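Long-range contact in CpuTA1 (Curtobacterium pusillum, PDB 5K3W), which belongs to the class IV aminotransferase family, the fold-type IV pyridoxal-5'-phosphate proteins, binds that cofactor and forms a two-subunit assembly: residues T2-R14 and D29-Q41. Sequence-based numbering, arbitrary orientation.
Sequences TRATLLTVTAPTR and DAGFVLADFGAPQ. With GAB (3-aminobenzoic acid), chain D.
F37 and A4 meet where an antiparallel β-ladder gives way to a turn, a worked example of how an outermost strand is fastened to its sheet. Strand 32-35 is the outermost strand within this chain of the antiparallel sheet, beside strand 5-9, which pairs on its other side with strand 131-138. Packing is tight at the turn end. The methyl of A4 sits squarely over the F37 ring, CB 3.5 Å from its centroid, while L6 CB meets the ring edge. F37 holds CG anti to its backbone N (chi1 174°), which carries the ring over A4. L6 CD2 presses against Q41 CG at 3.4 Å, and I44 of the second subunit packs on the same leucine. Between the strands, T8 and V33 exchange two backbone bonds. The contact is looser toward solvent, where V33 and L34 are exposed, although L34 CD2 still touches L7 CD2 at 3.5 Å. Water also fills in: one bridges L6 N and A35 O beside the direct A35 N to L6 O bond. Another spans T8 OG1 and Q41 OE1, and the amide's other end, Q41 NE2, donates to D36 O from above the carbonyl plane, opposite A39 N.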
ATOM      1  N   THR A   2      13.899  -6.688  24.243  1.00 26.17           N
ATOM      2  CA  THR A   2      14.115  -5.552  23.356  1.00 21.28           C
ATOM      3  C   THR A   2      13.705  -4.268  24.068  1.00 21.28           C
ATOM      4  O   THR A   2      12.914  -4.308  25.008  1.00 25.71           O
ATOM      5  CB  THR A   2      13.329  -5.710  22.049  1.00 23.93           C
ATOM      6  OG1 THR A   2      13.790  -4.753  21.075  1.00 46.83           O
ATOM      7  CG2 THR A   2      11.867  -5.492  22.291  1.00 28.20           C
ATOM      8  N   ARG A   3      14.256  -3.131  23.643  1.00 21.17           N
ATOM      9  CA  ARG A   3      13.948  -1.869  24.310  1.00 25.04           C
ATOM     10  C   ARG A   3      12.489  -1.486  24.101  1.00 23.14           C
ATOM     11  O   ARG A   3      11.763  -1.227  25.065  1.00 22.37           O
ATOM     12  CB  ARG A   3      14.872  -0.763  23.805  1.00 23.73           C
ATOM     13  CG  ARG A   3      14.793   0.544  24.585  1.00 21.53           C
ATOM     14  CD  ARG A   3      15.621   1.590  23.861  1.00 25.40           C
ATOM     15  NE  ARG A   3      15.076   1.850  22.530  1.00 29.66           N
ATOM     16  CZ  ARG A   3      15.771   2.345  21.508  1.00 37.27           C
ATOM     17  NH1 ARG A   3      17.056   2.634  21.656  1.00 32.41           N
ATOM     18  NH2 ARG A   3      15.179   2.542  20.333  1.00 28.09           N
ATOM     19  N   ALA A   4      12.041  -1.482  22.845  1.00 21.76           N
ATOM     20  CA  ALA A   4      10.667  -1.144  22.499  1.00 16.24           C
ATOM     21  C   ALA A   4       9.666  -2.099  23.143  1.00 16.30           C
ATOM     22  O   ALA A   4       9.961  -3.265  23.412  1.00 16.51           O
ATOM     23  CB  ALA A   4      10.487  -1.161  20.979  1.00 13.03           C
ATOM     24  N   THR A   5       8.467  -1.585  23.392  1.00 17.89           N
ATOM     25  CA  THR A   5       7.352  -2.366  23.899  1.00 15.65           C
ATOM     26  C   THR A   5       6.453  -2.728  22.730  1.00 23.33           C
ATOM     27  O   THR A   5       6.289  -1.932  21.800  1.00 22.81           O
ATOM     28  CB  THR A   5       6.534  -1.586  24.935  1.00 20.60           C
ATOM     29  OG1 THR A   5       7.323  -1.333  26.098  1.00 26.88           O
ATOM     30  CG2 THR A   5       5.307  -2.374  25.343  1.00 21.54           C
ATOM     31  N   LEU A   6       5.884  -3.930  22.780  1.00 17.96           N
ATOM     32  CA  LEU A   6       4.921  -4.390  21.793  1.00 20.38           C
ATOM     33  C   LEU A   6       3.706  -4.962  22.513  1.00 25.35           C
ATOM     34  O   LEU A   6       3.850  -5.750  23.456  1.00 24.87           O
ATOM     35  CB  LEU A   6       5.525  -5.461  20.855  1.00 17.88           C
ATOM     36  CG  LEU A   6       4.498  -6.085  19.876  1.00 18.37           C
ATOM     37  CD1 LEU A   6       3.944  -5.063  18.882  1.00 12.53           C
ATOM     38  CD2 LEU A   6       5.054  -7.270  19.147  1.00 16.14           C
ATOM     39  N   LEU A   7       2.517  -4.583  22.053  1.00 18.60           N
ATOM     40  CA  LEU A   7       1.266  -5.132  22.551  1.00 19.56           C
ATOM     41  C   LEU A   7       0.500  -5.718  21.381  1.00 20.52           C
ATOM     42  O   LEU A   7       0.279  -5.037  20.373  1.00 23.00           O
ATOM     43  CB  LEU A   7       0.423  -4.064  23.252  1.00 24.63           C
ATOM     44  CG  LEU A   7       0.983  -3.514  24.569  1.00 27.78           C
ATOM     45  CD1 LEU A   7       0.617  -2.066  24.717  1.00 26.75           C
ATOM     46  CD2 LEU A   7       0.465  -4.302  25.763  1.00 27.00           C
ATOM     47  N   THR A   8       0.135  -6.989  21.499  1.00 22.77           N
ATOM     48  CA  THR A   8      -0.803  -7.604  20.580  1.00 16.03           C
ATOM     49  C   THR A   8      -2.205  -7.205  20.996  1.00 19.51           C
ATOM     50  O   THR A   8      -2.594  -7.433  22.143  1.00 26.76           O
ATOM     51  CB  THR A   8      -0.665  -9.117  20.614  1.00 21.14           C
ATOM     52  OG1 THR A   8       0.681  -9.470  20.319  1.00 24.95           O
ATOM     53  CG2 THR A   8      -1.592  -9.760  19.593  1.00 17.79           C
ATOM     54  N   VAL A   9      -2.960  -6.605  20.085  1.00 17.89           N
ATOM     55  CA  VAL A   9      -4.349  -6.262  20.357  1.00 20.85           C
ATOM     56  C   VAL A   9      -5.211  -7.440  19.912  1.00 24.07           C
ATOM     57  O   VAL A   9      -5.366  -7.698  18.713  1.00 18.52           O
ATOM     58  CB  VAL A   9      -4.752  -4.961  19.656  1.00 24.60           C
ATOM     59  CG1 VAL A   9      -6.217  -4.634  19.959  1.00 23.91           C
ATOM     60  CG2 VAL A   9      -3.828  -3.813  20.096  1.00 15.21           C
ATOM     61  N   THR A  10      -5.753  -8.179  20.875  1.00 23.74           N
ATOM     62  CA  THR A  10      -6.557  -9.350  20.541  1.00 21.50           C
ATOM     63  C   THR A  10      -8.035  -9.033  20.359  1.00 26.47           C
ATOM     64  O   THR A  10      -8.796  -9.916  19.961  1.00 22.29           O
ATOM     65  CB  THR A  10      -6.413 -10.421  21.616  1.00 19.34           C
ATOM     66  OG1 THR A  10      -6.875  -9.888  22.866  1.00 26.36           O
ATOM     67  CG2 THR A  10      -4.961 -10.845  21.749  1.00 14.54           C
ATOM     68  N   ALA A  11      -8.473  -7.814  20.658  1.00 25.26           N
ATOM     69  CA  ALA A  11      -9.858  -7.398  20.430  1.00 25.84           C
ATOM     70  C   ALA A  11      -9.845  -6.044  19.737  1.00 21.08           C
ATOM     71  O   ALA A  11     -10.312  -5.043  20.280  1.00 27.44           O
ATOM     72  CB  ALA A  11     -10.649  -7.351  21.739  1.00 17.96           C
ATOM     73  N   PRO A  12      -9.287  -5.977  18.531  1.00 27.07           N
ATOM     74  CA  PRO A  12      -9.084  -4.658  17.908  1.00 20.84           C
ATOM     75  C   PRO A  12     -10.366  -3.982  17.455  1.00 26.82           C
ATOM     76  O   PRO A  12     -10.390  -2.747  17.374  1.00 24.91           O
ATOM     77  CB  PRO A  12      -8.160  -4.968  16.720  1.00 18.82           C
ATOM     78  CG  PRO A  12      -8.362  -6.440  16.438  1.00 20.11           C
ATOM     79  CD  PRO A  12      -8.713  -7.087  17.745  1.00 18.82           C
ATOM     80  N   THR A  13     -11.427  -4.739  17.151  1.00 27.87           N
ATOM     81  CA  THR A  13     -12.592  -4.189  16.467  1.00 31.53           C
ATOM     82  C   THR A  13     -13.885  -4.677  17.109  1.00 29.07           C
ATOM     83  O   THR A  13     -13.946  -5.767  17.673  1.00 31.91           O
ATOM     84  CB  THR A  13     -12.575  -4.545  14.965  1.00 29.22           C
ATOM     85  OG1 THR A  13     -12.419  -5.958  14.802  1.00 33.68           O
ATOM     86  CG2 THR A  13     -11.422  -3.838  14.260  1.00 28.29           C
ATOM     87  N   ARG A  14     -14.920  -3.834  17.032  1.00 34.92           N
ATOM     88  CA  ARG A  14     -16.282  -4.142  17.444  1.00 41.44           C
ATOM     89  C   ARG A  14     -16.960  -5.034  16.410  1.00 45.40           C
ATOM     90  O   ARG A  14     -16.721  -4.894  15.207  1.00 41.69           O
ATOM     91  CB  ARG A  14     -17.098  -2.863  17.608  1.00 38.44           C
ATOM     92  CG  ARG A  14     -16.644  -2.005  18.756  1.00 44.36           C
ATOM     93  CD  ARG A  14     -17.330  -0.655  18.749  1.00 43.89           C
ATOM     94  NE  ARG A  14     -16.546   0.296  19.528  1.00 48.41           N
ATOM     95  CZ  ARG A  14     -16.601   1.614  19.377  1.00 54.03           C
ATOM     96  NH1 ARG A  14     -17.421   2.138  18.476  1.00 66.92           N
ATOM     97  NH2 ARG A  14     -15.834   2.409  20.123  1.00 38.77           N
ATOM     98  N   ASP A  29      -9.602  -9.959  30.689  1.00 49.65           N
ATOM     99  CA  ASP A  29      -9.236  -9.814  29.283  1.00 46.01           C
ATOM    100  C   ASP A  29      -9.382  -8.345  28.908  1.00 36.13           C
ATOM    101  O   ASP A  29     -10.487  -7.864  28.645  1.00 32.73           O
ATOM    102  CB  ASP A  29     -10.092 -10.697  28.386  1.00 47.46           C
ATOM    103  CG  ASP A  29      -9.685 -10.597  26.923  1.00 52.23           C
ATOM    104  OD1 ASP A  29      -8.496 -10.296  26.644  1.00 38.79           O
ATOM    105  OD2 ASP A  29     -10.559 -10.822  26.055  1.00 59.36           O
ATOM    106  N   ALA A  30      -8.259  -7.634  28.880  1.00 31.38           N
ATOM    107  CA  ALA A  30      -8.292  -6.238  28.481  1.00 33.82           C
ATOM    108  C   ALA A  30      -8.351  -6.058  26.970  1.00 29.00           C
ATOM    109  O   ALA A  30      -8.533  -4.931  26.508  1.00 29.32           O
ATOM    110  CB  ALA A  30      -7.073  -5.499  29.034  1.00 21.45           C
ATOM    111  N   GLY A  31      -8.209  -7.125  26.194  1.00 27.49           N
ATOM    112  CA  GLY A  31      -8.161  -6.996  24.758  1.00 26.39           C
ATOM    113  C   GLY A  31      -6.770  -6.842  24.191  1.00 27.04           C
ATOM    114  O   GLY A  31      -6.633  -6.641  22.976  1.00 31.19           O
ATOM    115  N   PHE A  32      -5.737  -6.943  25.028  1.00 17.83           N
ATOM    116  CA  PHE A  32      -4.362  -6.817  24.574  1.00 21.39           C
ATOM    117  C   PHE A  32      -3.455  -7.460  25.613  1.00 25.14           C
ATOM    118  O   PHE A  32      -3.798  -7.545  26.793  1.00 26.13           O
ATOM    119  CB  PHE A  32      -3.979  -5.347  24.348  1.00 21.42           C
ATOM    120  CG  PHE A  32      -4.155  -4.490  25.571  1.00 24.44           C
ATOM    121  CD1 PHE A  32      -3.196  -4.487  26.580  1.00 24.62           C
ATOM    122  CD2 PHE A  32      -5.297  -3.723  25.734  1.00 20.28           C
ATOM    123  CE1 PHE A  32      -3.366  -3.712  27.721  1.00 20.95           C
ATOM    124  CE2 PHE A  32      -5.481  -2.960  26.868  1.00 21.95           C
ATOM    125  CZ  PHE A  32      -4.516  -2.946  27.862  1.00 21.42           C
ATOM    126  N   VAL A  33      -2.279  -7.890  25.161  1.00 20.32           N
ATOM    127  CA  VAL A  33      -1.270  -8.496  26.022  1.00 21.96           C
ATOM    128  C   VAL A  33       0.104  -8.127  25.480  1.00 24.53           C
ATOM    129  O   VAL A  33       0.289  -7.952  24.274  1.00 21.55           O
ATOM    130  CB  VAL A  33      -1.417 -10.035  26.098  1.00 27.45           C
ATOM    131  CG1 VAL A  33      -2.812 -10.420  26.572  1.00 36.67           C
ATOM    132  CG2 VAL A  33      -1.139 -10.646  24.730  1.00 21.08           C
ATOM    133  N   LEU A  34       1.076  -8.012  26.382  1.00 25.02           N
ATOM    134  CA  LEU A  34       2.442  -7.731  25.962  1.00 24.84           C
ATOM    135  C   LEU A  34       2.996  -8.879  25.123  1.00 20.90           C
ATOM    136  O   LEU A  34       2.643 -10.047  25.319  1.00 18.24           O
ATOM    137  CB  LEU A  34       3.331  -7.499  27.177  1.00 18.91           C
ATOM    138  CG  LEU A  34       3.062  -6.218  27.954  1.00 24.23           C
ATOM    139  CD1 LEU A  34       3.731  -6.301  29.312  1.00 21.20           C
ATOM    140  CD2 LEU A  34       3.565  -5.003  27.188  1.00 18.52           C
ATOM    141  N   ALA A  35       3.870  -8.529  24.176  1.00 17.48           N
ATOM    142  CA  ALA A  35       4.595  -9.490  23.357  1.00 18.42           C
ATOM    143  C   ALA A  35       6.007  -8.964  23.092  1.00 18.82           C
ATOM    144  O   ALA A  35       6.308  -7.786  23.301  1.00 18.44           O
ATOM    145  CB  ALA A  35       3.849  -9.770  22.041  1.00 15.76           C
ATOM    146  N   ASP A  36       6.879  -9.846  22.613  1.00 18.50           N
ATOM    147  CA  ASP A  36       8.285  -9.507  22.395  1.00 18.87           C
ATOM    148  C   ASP A  36       8.452  -8.781  21.056  1.00 22.07           C
ATOM    149  O   ASP A  36       8.376  -9.390  19.980  1.00 20.21           O
ATOM    150  CB  ASP A  36       9.136 -10.775  22.474  1.00 20.68           C
ATOM    151  CG  ASP A  36      10.607 -10.539  22.109  1.00 33.27           C
ATOM    152  OD1 ASP A  36      11.001  -9.363  21.885  1.00 27.63           O
ATOM    153  OD2 ASP A  36      11.371 -11.544  22.058  1.00 23.20           O
ATOM    154  N   PHE A  37       8.710  -7.475  21.132  1.00 18.05           N
ATOM    155  CA  PHE A  37       8.937  -6.655  19.951  1.00 14.36           C
ATOM    156  C   PHE A  37      10.047  -7.201  19.059  1.00 21.67           C
ATOM    157  O   PHE A  37      10.063  -6.897  17.862  1.00 18.82           O
ATOM    158  CB  PHE A  37       9.262  -5.236  20.418  1.00 16.20           C
ATOM    159  CG  PHE A  37       9.668  -4.295  19.323  1.00 15.47           C
ATOM    160  CD1 PHE A  37       8.727  -3.499  18.686  1.00 16.03           C
ATOM    161  CD2 PHE A  37      10.993  -4.168  18.964  1.00 13.52           C
ATOM    162  CE1 PHE A  37       9.104  -2.599  17.690  1.00 14.53           C
ATOM    163  CE2 PHE A  37      11.376  -3.286  17.963  1.00 20.54           C
ATOM    164  CZ  PHE A  37      10.429  -2.498  17.326  1.00 20.23           C
ATOM    165  N   GLY A  38      10.973  -7.992  19.618  1.00 19.27           N
ATOM    166  CA  GLY A  38      12.118  -8.516  18.907  1.00 14.95           C
ATOM    167  C   GLY A  38      11.896  -9.810  18.173  1.00 16.97           C
ATOM    168  O   GLY A  38      12.714 -10.183  17.333  1.00 22.40           O
ATOM    169  N   ALA A  39      10.867 -10.451  18.427  1.00 16.84           N
ATOM    170  CA  ALA A  39      10.511 -11.705  17.791  1.00 19.90           C
ATOM    171  C   ALA A  39       9.498 -11.484  16.670  1.00 23.29           C
ATOM    172  O   ALA A  39       8.722 -10.524  16.697  1.00 23.50           O
ATOM    173  CB  ALA A  39       9.920 -12.674  18.817  1.00 15.79           C
ATOM    174  N   PRO A  40       9.479 -12.359  15.672  1.00 25.33           N
ATOM    175  CA  PRO A  40       8.445 -12.261  14.632  1.00 22.74           C
ATOM    176  C   PRO A  40       7.047 -12.309  15.230  1.00 20.73           C
ATOM    177  O   PRO A  40       6.765 -13.074  16.150  1.00 18.38           O
ATOM    178  CB  PRO A  40       8.714 -13.482  13.743  1.00 20.59           C
ATOM    179  CG  PRO A  40       9.554 -14.403  14.600  1.00 23.03           C
ATOM    180  CD  PRO A  40      10.378 -13.507  15.468  1.00 16.72           C
ATOM    181  N   GLN A  41       6.159 -11.499  14.679  1.00 20.95           N
ATOM    182  CA  GLN A  41       4.822 -11.378  15.232  1.00 23.09           C
ATOM    183  C   GLN A  41       3.698 -11.468  14.213  1.00 22.58           C
ATOM    184  O   GLN A  41       2.548 -11.652  14.624  1.00 20.62           O
ATOM    185  CB  GLN A  41       4.688 -10.052  15.994  1.00 21.32           C
ATOM    186  CG  GLN A  41       5.593  -9.962  17.212  1.00 22.68           C
ATOM    187  CD  GLN A  41       5.171 -10.901  18.334  1.00 23.51           C
ATOM    188  OE1 GLN A  41       4.041 -11.386  18.373  1.00 27.05           O
ATOM    189  NE2 GLN A  41       6.083 -11.154  19.258  1.00 24.98           N
TER
HETATM  190  C1' GAB D 402      17.614  -2.813  25.434  1.00 37.41           C
HETATM  191  O1' GAB D 402      17.170  -2.506  26.574  1.00 25.11           O
HETATM  192  O2' GAB D 402      17.550  -4.012  24.982  1.00 32.94           O
HETATM  193  C1  GAB D 402      18.236  -1.652  24.649  1.00 41.52           C
HETATM  194  C2  GAB D 402      18.566  -1.759  23.294  1.00 43.80           C
HETATM  195  C3  GAB D 402      19.119  -0.669  22.633  1.00 33.59           C
HETATM  196  C4  GAB D 402      19.345   0.515  23.320  1.00 39.94           C
HETATM  197  C5  GAB D 402      19.015   0.618  24.663  1.00 34.12           C
HETATM  198  C6  GAB D 402      18.457  -0.460  25.333  1.00 28.61           C
HETATM  199  N3  GAB D 402      19.488  -0.768  21.232  1.00 45.90           N
HETATM  200  O   HOH W   1      13.730  -9.028  22.106  1.00 34.60           O
HETATM  201  O   HOH W   2       7.012  -5.566  24.909  1.00 17.98           O
HETATM  202  O   HOH W   3       1.458 -10.755  18.206  1.00 26.83           O